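CdiI immunity protein (Yersinia kristensenii ATCC 33638, PDB 5E3E) binds the cognate CdiA-CT toxin, a bacterial member of the RNase A superfamily, and probably protects the producing cell by neutralising it. Local coordinates at residues 6-10 with 47-52; 12-17 with 35-40; 65-69 with 86-90. The contacts are given in a common frame with arbitrary orientation. Residue numbers count along the deposited sequence, not the author numbering.

Overall arrangement
One helix can serve several contacts, and in this all-helical chain helix 8-17 takes part in two. From the N terminus, the chain first returns to it through helix 29-39, closing contact 2, and then through helix 42-56, closing contact 1, so contact 2 is nested inside the loop of contact 1. Met48 of contact 1 packs on Tyr36 and Leu13 of contact 2, so the two contacts adjoin. Contact 3 follows in series, bringing helix 86-96 back to helix 62-72. Its Leu90 meets Ile52 of contact 1, and Leu14 of 12-17 packs on Trp89 and Leu69, although contacts 2 and 3 lie about 17 Å apart between centres, on opposite sides of the chain's centre.

Contact 1: residues 6-10 with 47-52; sequences KYPYL and QMKAEI
The first amides of a helix lack partners within their own helix, and here a carboxylate from a helix far along the chain takes two of them. Tyr7 holds the N-cap position (phi/psi -115°/57°), with helix 8-17 starting at Pro8; segment 47-52 is helical throughout, and the nearest CA atoms are those of Tyr9 and Met48, 4.7 Å apart. Glu51, chi1 m and chi2 t, points at this helix start: its OE2 accepts from Tyr9 N (3.1 Å) and its OE1 from Leu10 N (2.8 Å), both nearly linear. Pro8 N has no hydrogen to offer; its CD lies 3.2 Å from Glu51 OE2. Tyr9, chi1 m, lays its ring face against Gln47 CB, a CH-pi contact 3.5 Å from the ring centroid. Gln47 NE2 is satisfied by Glu43 O. Apolar packing adds Tyr9 CB to Met48 CB (3.9 Å) and Leu10 CD2 to selenomethionine Met48 SE (4.1 Å). Helix 42-56 packs on helix 8-17 and also on helix 86-96, whose Leu90 and Ile93 meet Ile52.

Contact 2: residues 12-17 with 35-40; sequences YLLRCY and AYKATE
Large rings fill the space between two steeply crossed helices. The helical segments 12-17, with a wider pi-type turn at 13-17, and 35-39 cross at 105°, their axes 12.0 Å apart at closest; Tyr17 and Tyr36 are nearest, CA to CA 7.1 Å. Tyr36 (chi1 t), the central bump, sits in a hollow of three side chains: Tyr17 (chi1 m) offers its face to the Tyr36 edge in a T-shaped pair, centroids 5.2 Å apart and planes at 87°; Leu13 (t, p) places CD1 over the Tyr36 face, 3.9 Å from its centroid; and Tyr12 (chi1 t) brings CD2 to 4.2 Å from Tyr36 CE1. Glu40 (m, m) reaches toward 12-17, and its OE2 accepts from Tyr12 OH (2.5 Å) and Tyr17 OH (2.7 Å). OE2 also accepts a hydrogen bond from Gly62 N of the toxin chain, and Tyr12 OH one from Tyr63 N of that chain; the Tyr63 ring meets Tyr17 edge-to-face. This aromatic helix-helix junction is part of the toxin-binding surface.

Contact 3: residues 65-69 with 86-90; sequences LQDIL and SEEWL
This is helix-helix packing in an all-alpha domain, made chiefly by leucines around a buried serine. Both segments are regular helix, their N-to-C directions inclined at 51° and their axes 10.4 Å apart at closest; Gln66 and Ser86 are nearest, CA to CA 5.8 Å, so the first turn of helix 86-96 abuts helix 62-72.

The apolar contacts come from Leu65 (t, p) and Leu69 (m, t), one turn apart and both pointing across. Leu65 CD2 lies 4.1 Å from Leu90 CD1, while Leu69 CD1 reaches Leu90 CD2 at 3.9 Å; Leu90 (m, t) is thus touched by both. Ser86 CB fits against both leucines, 3.6 Å from Leu65 CG and 3.9 Å from Leu69 CD1. Leu69 also touches Leu55 of helix 42-56, and Leu90 touches Ile52 and Leu56.

Among aromatic groups, Trp89 (chi1 t) meets Leu69 CD1 at its ring edge, with CE3 4.3 Å away, and is itself stacked on Tyr79 and edge-to-face with Phe18.

Polar links lie at the start of helix 86-96. Ser86 N is bonded to Asp62 OD1 and Ser86 OG to Tyr79 OH. Across the segments a water does the joining: it accepts from Ser86 OG and donates to Gln66 OE1, each 2.7 Å from the water oxygen.

Contact 1: residues 6-10 with 47-52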
loop_
_atom_site.group_PDB
_atom_site.type_symbol
_atom_site.label_atom_id
_atom_site.label_comp_id
_atom_site.label_asym_id
_atom_site.label_seq_id
_atom_site.Cartn_x
_atom_site.Cartn_y
_atom_site.Cartn_z
ATOM N N LYS A 6 -3.833 15.462 -2.030
ATOM C CA LYS A 6 -3.256 16.160 -3.197
ATOM C C LYS A 6 -2.431 15.299 -4.153
ATOM O O LYS A 6 -2.329 15.643 -5.338
ATOM C CB LYS A 6 -2.418 17.343 -2.740
ATOM C CG LYS A 6 -3.193 18.324 -1.859
ATOM C CD LYS A 6 -4.480 18.867 -2.467
ATOM C CE LYS A 6 -5.163 19.864 -1.524
ATOM N NZ LYS A 6 -6.397 20.410 -2.122
ATOM N N TYR A 7 -1.908 14.167 -3.635
ATOM C CA TYR A 7 -1.244 13.165 -4.437
ATOM C C TYR A 7 -1.990 11.816 -4.458
ATOM O O TYR A 7 -1.407 10.759 -4.196
ATOM C CB TYR A 7 0.214 12.973 -3.984
ATOM C CG TYR A 7 1.082 14.184 -4.244
ATOM C CD1 TYR A 7 1.068 15.278 -3.368
ATOM C CD2 TYR A 7 1.909 14.247 -5.348
ATOM C CE1 TYR A 7 1.889 16.370 -3.602
ATOM C CE2 TYR A 7 2.736 15.355 -5.603
ATOM C CZ TYR A 7 2.682 16.427 -4.731
ATOM O OH TYR A 7 3.533 17.498 -4.989
ATOM N N PRO A 8 -3.253 11.827 -4.881
ATOM C CA PRO A 8 -3.974 10.562 -4.777
ATOM C C PRO A 8 -3.493 9.493 -5.763
ATOM O O PRO A 8 -3.671 8.317 -5.497
ATOM C CB PRO A 8 -5.427 10.964 -5.062
ATOM C CG PRO A 8 -5.314 12.160 -5.930
ATOM C CD PRO A 8 -4.116 12.904 -5.377
ATOM N N TYR A 9 -2.972 9.890 -6.918
ATOM C CA TYR A 9 -2.624 8.907 -7.955
ATOM C C TYR A 9 -1.378 8.097 -7.586
ATOM O O TYR A 9 -1.341 6.884 -7.733
ATOM C CB TYR A 9 -2.541 9.552 -9.365
ATOM C CG TYR A 9 -3.880 10.062 -9.782
ATOM C CD1 TYR A 9 -4.809 9.202 -10.335
ATOM C CD2 TYR A 9 -4.302 11.361 -9.468
ATOM C CE1 TYR A 9 -6.083 9.622 -10.641
ATOM C CE2 TYR A 9 -5.601 11.790 -9.768
ATOM C CZ TYR A 9 -6.485 10.889 -10.338
ATOM O OH TYR A 9 -7.790 11.243 -10.652
ATOM N N LEU A 10 -0.371 8.778 -7.098
ATOM C CA LEU A 10 0.807 8.110 -6.547
ATOM C C LEU A 10 0.490 7.392 -5.258
ATOM O O LEU A 10 1.005 6.305 -5.021
ATOM C CB LEU A 10 1.956 9.088 -6.314
ATOM C CG LEU A 10 2.950 9.212 -7.429
ATOM C CD1 LEU A 10 3.963 10.283 -7.050
ATOM C CD2 LEU A 10 3.648 7.866 -7.712
ATOM N N GLN A 47 -2.382 10.496 -14.981
ATOM C CA GLN A 47 -2.470 11.378 -13.809
ATOM C C GLN A 47 -1.384 10.989 -12.784
ATOM O O GLN A 47 -0.844 11.853 -12.101
ATOM C CB GLN A 47 -3.862 11.316 -13.206
ATOM C CG GLN A 47 -4.894 12.008 -14.124
ATOM C CD GLN A 47 -6.318 11.945 -13.611
ATOM O OE1 GLN A 47 -6.858 12.943 -13.116
ATOM N NE2 GLN A 47 -6.923 10.789 -13.730
HETATM N N MSE A 48 -1.064 9.694 -12.704
HETATM C CA MSE A 48 0.035 9.228 -11.849
HETATM C C MSE A 48 1.350 9.796 -12.380
HETATM O O MSE A 48 2.148 10.332 -11.619
HETATM C CB MSE A 48 -0.018 7.689 -11.730
HETATM C CG MSE A 48 1.009 7.084 -10.756
HETATM SE SE MSE A 48 2.793 6.964 -11.607
HETATM C CE MSE A 48 2.365 5.490 -12.853
ATOM N N LYS A 49 1.556 9.739 -13.692
ATOM C CA LYS A 49 2.771 10.275 -14.293
ATOM C C LYS A 49 2.871 11.780 -14.019
ATOM O O LYS A 49 3.959 12.288 -13.763
ATOM C CB LYS A 49 2.808 9.966 -15.790
ATOM C CG LYS A 49 3.141 8.492 -16.023
ATOM C CD LYS A 49 2.896 8.008 -17.446
ATOM C CE LYS A 49 3.771 8.690 -18.429
ATOM N NZ LYS A 49 3.342 8.281 -19.798
ATOM N N ALA A 50 1.753 12.490 -14.104
ATOM C CA ALA A 50 1.781 13.952 -13.828
ATOM C C ALA A 50 2.275 14.226 -12.418
ATOM O O ALA A 50 3.064 15.149 -12.220
ATOM C CB ALA A 50 0.423 14.586 -14.051
ATOM N N GLU A 51 1.840 13.419 -11.450
ATOM C CA GLU A 51 2.337 13.555 -10.063
ATOM C C GLU A 51 3.840 13.258 -9.934
ATOM O O GLU A 51 4.551 13.969 -9.254
ATOM C CB GLU A 51 1.539 12.679 -9.093
ATOM C CG GLU A 51 0.120 13.157 -8.917
ATOM C CD GLU A 51 -0.650 12.402 -7.820
ATOM O OE1 GLU A 51 -0.054 11.562 -7.115
ATOM O OE2 GLU A 51 -1.861 12.667 -7.700
ATOM N N ILE A 52 4.333 12.222 -10.617
ATOM C CA ILE A 52 5.765 12.007 -10.677
ATOM C C ILE A 52 6.472 13.271 -11.171
ATOM O O ILE A 52 7.504 13.655 -10.629
ATOM C CB ILE A 52 6.133 10.809 -11.565
ATOM C CG1 ILE A 52 5.655 9.533 -10.904
ATOM C CG2 ILE A 52 7.636 10.846 -11.887
ATOM C CD1 ILE A 52 6.026 8.231 -11.630
#

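Contact 2: residues 12-17 with 35-40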
loop_
_atom_site.group_PDB
_atom_site.type_symbol
_atom_site.label_atom_id
_atom_site.label_comp_id
_atom_site.label_asym_id
_atom_site.label_seq_id
_atom_site.Cartn_x
_atom_site.Cartn_y
_atom_site.Cartn_z
ATOM N N TYR A 12 -2.263 5.909 -4.606
ATOM C CA TYR A 12 -2.946 4.702 -5.048
ATOM C C TYR A 12 -1.947 3.641 -5.528
ATOM O O TYR A 12 -2.014 2.501 -5.056
ATOM C CB TYR A 12 -3.951 5.023 -6.156
ATOM C CG TYR A 12 -4.660 3.822 -6.715
ATOM C CD1 TYR A 12 -5.573 3.106 -5.945
ATOM C CD2 TYR A 12 -4.397 3.383 -7.978
ATOM C CE1 TYR A 12 -6.232 1.994 -6.450
ATOM C CE2 TYR A 12 -5.027 2.264 -8.486
ATOM C CZ TYR A 12 -5.960 1.574 -7.741
ATOM O OH TYR A 12 -6.622 0.451 -8.271
ATOM N N LEU A 13 -1.031 4.007 -6.442
ATOM C CA LEU A 13 0.032 3.090 -6.835
ATOM C C LEU A 13 0.797 2.541 -5.624
ATOM O O LEU A 13 1.027 1.357 -5.517
ATOM C CB LEU A 13 1.034 3.750 -7.768
ATOM C CG LEU A 13 2.237 2.948 -8.246
ATOM C CD1 LEU A 13 1.776 1.752 -9.109
ATOM C CD2 LEU A 13 3.165 3.871 -9.027
ATOM N N LEU A 14 1.220 3.427 -4.739
ATOM C CA LEU A 14 2.174 3.072 -3.717
ATOM C C LEU A 14 1.531 2.335 -2.544
ATOM O O LEU A 14 2.205 1.532 -1.898
ATOM C CB LEU A 14 2.948 4.312 -3.241
ATOM C CG LEU A 14 3.854 4.952 -4.301
ATOM C CD1 LEU A 14 4.636 6.149 -3.777
ATOM C CD2 LEU A 14 4.777 3.962 -4.971
ATOM N N ARG A 15 0.240 2.545 -2.335
ATOM C CA ARG A 15 -0.465 1.898 -1.245
ATOM C C ARG A 15 -1.265 0.691 -1.651
ATOM O O ARG A 15 -1.369 -0.241 -0.852
ATOM C CB ARG A 15 -1.346 2.860 -0.490
ATOM C CG ARG A 15 -0.585 4.001 0.105
ATOM C CD ARG A 15 -1.518 4.934 0.838
ATOM N NE ARG A 15 -0.836 6.103 1.409
ATOM C CZ ARG A 15 -1.433 7.015 2.187
ATOM N NH1 ARG A 15 -2.730 6.930 2.503
ATOM N NH2 ARG A 15 -0.745 8.054 2.626
ATOM N N CYS A 16 -1.845 0.676 -2.845
ATOM C CA CYS A 16 -2.683 -0.438 -3.244
ATOM C C CYS A 16 -1.878 -1.465 -4.031
ATOM O O CYS A 16 -2.193 -2.664 -3.963
ATOM C CB CYS A 16 -3.903 0.003 -4.036
ATOM S SG CYS A 16 -5.139 0.851 -3.029
ATOM N N TYR A 17 -0.938 -1.007 -4.870
ATOM C CA TYR A 17 -0.137 -1.924 -5.645
ATOM C C TYR A 17 1.112 -2.284 -4.869
ATOM O O TYR A 17 1.352 -3.475 -4.671
ATOM C CB TYR A 17 0.192 -1.379 -7.052
ATOM C CG TYR A 17 -0.981 -1.580 -7.991
ATOM C CD1 TYR A 17 -2.051 -0.701 -8.009
ATOM C CD2 TYR A 17 -1.027 -2.720 -8.831
ATOM C CE1 TYR A 17 -3.137 -0.932 -8.830
ATOM C CE2 TYR A 17 -2.080 -2.933 -9.677
ATOM C CZ TYR A 17 -3.134 -2.043 -9.679
ATOM O OH TYR A 17 -4.204 -2.282 -10.512
ATOM N N ALA A 35 1.213 -4.945 -13.804
ATOM C CA ALA A 35 -0.156 -5.254 -13.388
ATOM C C ALA A 35 -0.994 -3.969 -13.268
ATOM O O ALA A 35 -2.157 -3.946 -13.672
ATOM C CB ALA A 35 -0.155 -6.002 -12.059
ATOM N N TYR A 36 -0.391 -2.912 -12.709
ATOM C CA TYR A 36 -1.045 -1.618 -12.643
ATOM C C TYR A 36 -1.382 -1.115 -14.054
ATOM O O TYR A 36 -2.509 -0.702 -14.335
ATOM C CB TYR A 36 -0.134 -0.663 -11.909
ATOM C CG TYR A 36 -0.512 0.774 -11.991
ATOM C CD1 TYR A 36 -1.317 1.350 -11.016
ATOM C CD2 TYR A 36 0.010 1.593 -12.962
ATOM C CE1 TYR A 36 -1.655 2.693 -11.056
ATOM C CE2 TYR A 36 -0.307 2.949 -13.005
ATOM C CZ TYR A 36 -1.137 3.495 -12.063
ATOM O OH TYR A 36 -1.412 4.833 -12.117
ATOM N N LYS A 37 -0.415 -1.176 -14.932
ATOM C CA LYS A 37 -0.612 -0.681 -16.278
ATOM C C LYS A 37 -1.740 -1.445 -16.954
ATOM O O LYS A 37 -2.571 -0.828 -17.652
ATOM C CB LYS A 37 0.668 -0.770 -17.110
ATOM C CG LYS A 37 0.445 -0.224 -18.531
ATOM C CD LYS A 37 1.711 -0.104 -19.330
ATOM C CE LYS A 37 1.328 0.388 -20.712
ATOM N NZ LYS A 37 2.474 0.509 -21.636
ATOM N N ALA A 38 -1.761 -2.768 -16.788
ATOM C CA ALA A 38 -2.764 -3.598 -17.447
ATOM C C ALA A 38 -4.164 -3.389 -16.891
ATOM O O ALA A 38 -5.157 -3.459 -17.637
ATOM C CB ALA A 38 -2.394 -5.065 -17.345
ATOM N N THR A 39 -4.245 -3.154 -15.596
ATOM C CA THR A 39 -5.506 -3.110 -14.881
ATOM C C THR A 39 -6.170 -1.737 -14.950
ATOM O O THR A 39 -7.398 -1.647 -15.169
ATOM C CB THR A 39 -5.277 -3.509 -13.395
ATOM O OG1 THR A 39 -4.718 -4.823 -13.336
ATOM C CG2 THR A 39 -6.588 -3.501 -12.627
ATOM N N GLU A 40 -5.376 -0.672 -14.808
ATOM C CA GLU A 40 -5.911 0.672 -14.658
ATOM C C GLU A 40 -6.043 1.374 -16.010
ATOM O O GLU A 40 -5.462 0.935 -17.020
ATOM C CB GLU A 40 -5.054 1.504 -13.717
ATOM C CG GLU A 40 -4.783 0.860 -12.350
ATOM C CD GLU A 40 -6.035 0.550 -11.530
ATOM O OE1 GLU A 40 -7.063 1.216 -11.739
ATOM O OE2 GLU A 40 -5.995 -0.290 -10.589
#

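Contact 3: residues 65-69 with 86-90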
loop_
_atom_site.group_PDB
_atom_site.type_symbol
_atom_site.label_atom_id
_atom_site.label_comp_id
_atom_site.label_asym_id
_atom_site.label_seq_id
_atom_site.Cartn_x
_atom_site.Cartn_y
_atom_site.Cartn_z
ATOM N N LEU A 65 12.929 13.362 -0.663
ATOM C CA LEU A 65 12.110 12.621 -1.613
ATOM C C LEU A 65 11.887 11.222 -1.107
ATOM O O LEU A 65 10.776 10.698 -1.229
ATOM C CB LEU A 65 12.709 12.620 -3.016
ATOM C CG LEU A 65 11.860 11.985 -4.113
ATOM C CD1 LEU A 65 10.435 12.527 -4.119
ATOM C CD2 LEU A 65 12.588 12.219 -5.438
ATOM N N GLN A 66 12.889 10.614 -0.478
ATOM C CA GLN A 66 12.679 9.254 0.049
ATOM C C GLN A 66 11.670 9.239 1.176
ATOM O O GLN A 66 10.868 8.342 1.271
ATOM C CB GLN A 66 13.994 8.602 0.519
ATOM C CG GLN A 66 13.884 7.143 0.928
ATOM C CD GLN A 66 15.217 6.573 1.387
ATOM O OE1 GLN A 66 16.206 6.490 0.618
ATOM N NE2 GLN A 66 15.257 6.171 2.637
ATOM N N ASP A 67 11.698 10.238 2.036
ATOM C CA ASP A 67 10.703 10.316 3.113
ATOM C C ASP A 67 9.301 10.471 2.532
ATOM O O ASP A 67 8.360 9.845 3.000
ATOM C CB ASP A 67 11.009 11.528 3.998
ATOM C CG ASP A 67 10.172 11.580 5.218
ATOM O OD1 ASP A 67 10.018 10.543 5.873
ATOM O OD2 ASP A 67 9.735 12.703 5.579
ATOM N N ILE A 68 9.174 11.239 1.456
ATOM C CA ILE A 68 7.885 11.402 0.813
ATOM C C ILE A 68 7.363 10.061 0.274
ATOM O O ILE A 68 6.213 9.688 0.519
ATOM C CB ILE A 68 7.976 12.441 -0.329
ATOM C CG1 ILE A 68 8.084 13.873 0.283
ATOM C CG2 ILE A 68 6.779 12.379 -1.243
ATOM C CD1 ILE A 68 8.711 14.898 -0.616
ATOM N N LEU A 69 8.198 9.373 -0.484
ATOM C CA LEU A 69 7.750 8.110 -1.130
ATOM C C LEU A 69 7.495 6.979 -0.146
ATOM O O LEU A 69 6.451 6.324 -0.209
ATOM C CB LEU A 69 8.713 7.656 -2.217
ATOM C CG LEU A 69 9.004 8.670 -3.325
ATOM C CD1 LEU A 69 9.979 8.073 -4.327
ATOM C CD2 LEU A 69 7.748 9.098 -4.053
ATOM N N SER A 86 15.866 8.106 -5.150
ATOM C CA SER A 86 14.430 8.180 -5.349
ATOM C C SER A 86 14.101 8.765 -6.737
ATOM O O SER A 86 13.180 8.297 -7.404
ATOM C CB SER A 86 13.774 8.974 -4.227
ATOM O OG SER A 86 14.034 8.374 -2.956
ATOM N N GLU A 87 14.857 9.763 -7.182
ATOM C CA GLU A 87 14.711 10.267 -8.564
ATOM C C GLU A 87 14.836 9.156 -9.578
ATOM O O GLU A 87 14.067 9.071 -10.518
ATOM C CB GLU A 87 15.791 11.312 -8.866
ATOM C CG GLU A 87 15.775 11.867 -10.285
ATOM C CD GLU A 87 16.891 12.854 -10.563
ATOM O OE1 GLU A 87 17.070 13.206 -11.749
ATOM O OE2 GLU A 87 17.565 13.311 -9.617
ATOM N N GLU A 88 15.853 8.329 -9.443
ATOM C CA GLU A 88 16.058 7.284 -10.457
ATOM C C GLU A 88 14.892 6.267 -10.456
ATOM O O GLU A 88 14.468 5.799 -11.504
ATOM C CB GLU A 88 17.412 6.615 -10.314
ATOM C CG GLU A 88 18.599 7.535 -10.602
ATOM C CD GLU A 88 18.506 8.315 -11.905
ATOM O OE1 GLU A 88 18.097 7.733 -12.925
ATOM O OE2 GLU A 88 18.842 9.538 -11.931
ATOM N N TRP A 89 14.372 5.916 -9.294
ATOM C CA TRP A 89 13.268 4.966 -9.248
ATOM C C TRP A 89 12.039 5.608 -9.884
ATOM O O TRP A 89 11.346 4.959 -10.660
ATOM C CB TRP A 89 12.933 4.495 -7.835
ATOM C CG TRP A 89 11.917 3.413 -7.868
ATOM C CD1 TRP A 89 11.958 2.294 -8.663
ATOM C CD2 TRP A 89 10.674 3.353 -7.166
ATOM N NE1 TRP A 89 10.834 1.533 -8.479
ATOM C CE2 TRP A 89 10.035 2.157 -7.552
ATOM C CE3 TRP A 89 10.071 4.158 -6.194
ATOM C CZ2 TRP A 89 8.816 1.765 -7.029
ATOM C CZ3 TRP A 89 8.860 3.772 -5.695
ATOM C CH2 TRP A 89 8.249 2.593 -6.091
ATOM N N LEU A 90 11.754 6.883 -9.566
ATOM C CA LEU A 90 10.578 7.520 -10.179
ATOM C C LEU A 90 10.713 7.592 -11.717
ATOM O O LEU A 90 9.712 7.445 -12.420
ATOM C CB LEU A 90 10.328 8.919 -9.627
ATOM C CG LEU A 90 9.860 9.028 -8.174
ATOM C CD1 LEU A 90 9.670 10.478 -7.762
ATOM C CD2 LEU A 90 8.598 8.279 -7.924
HETATM O O HOH W 1 16.257 7.164 -2.041
#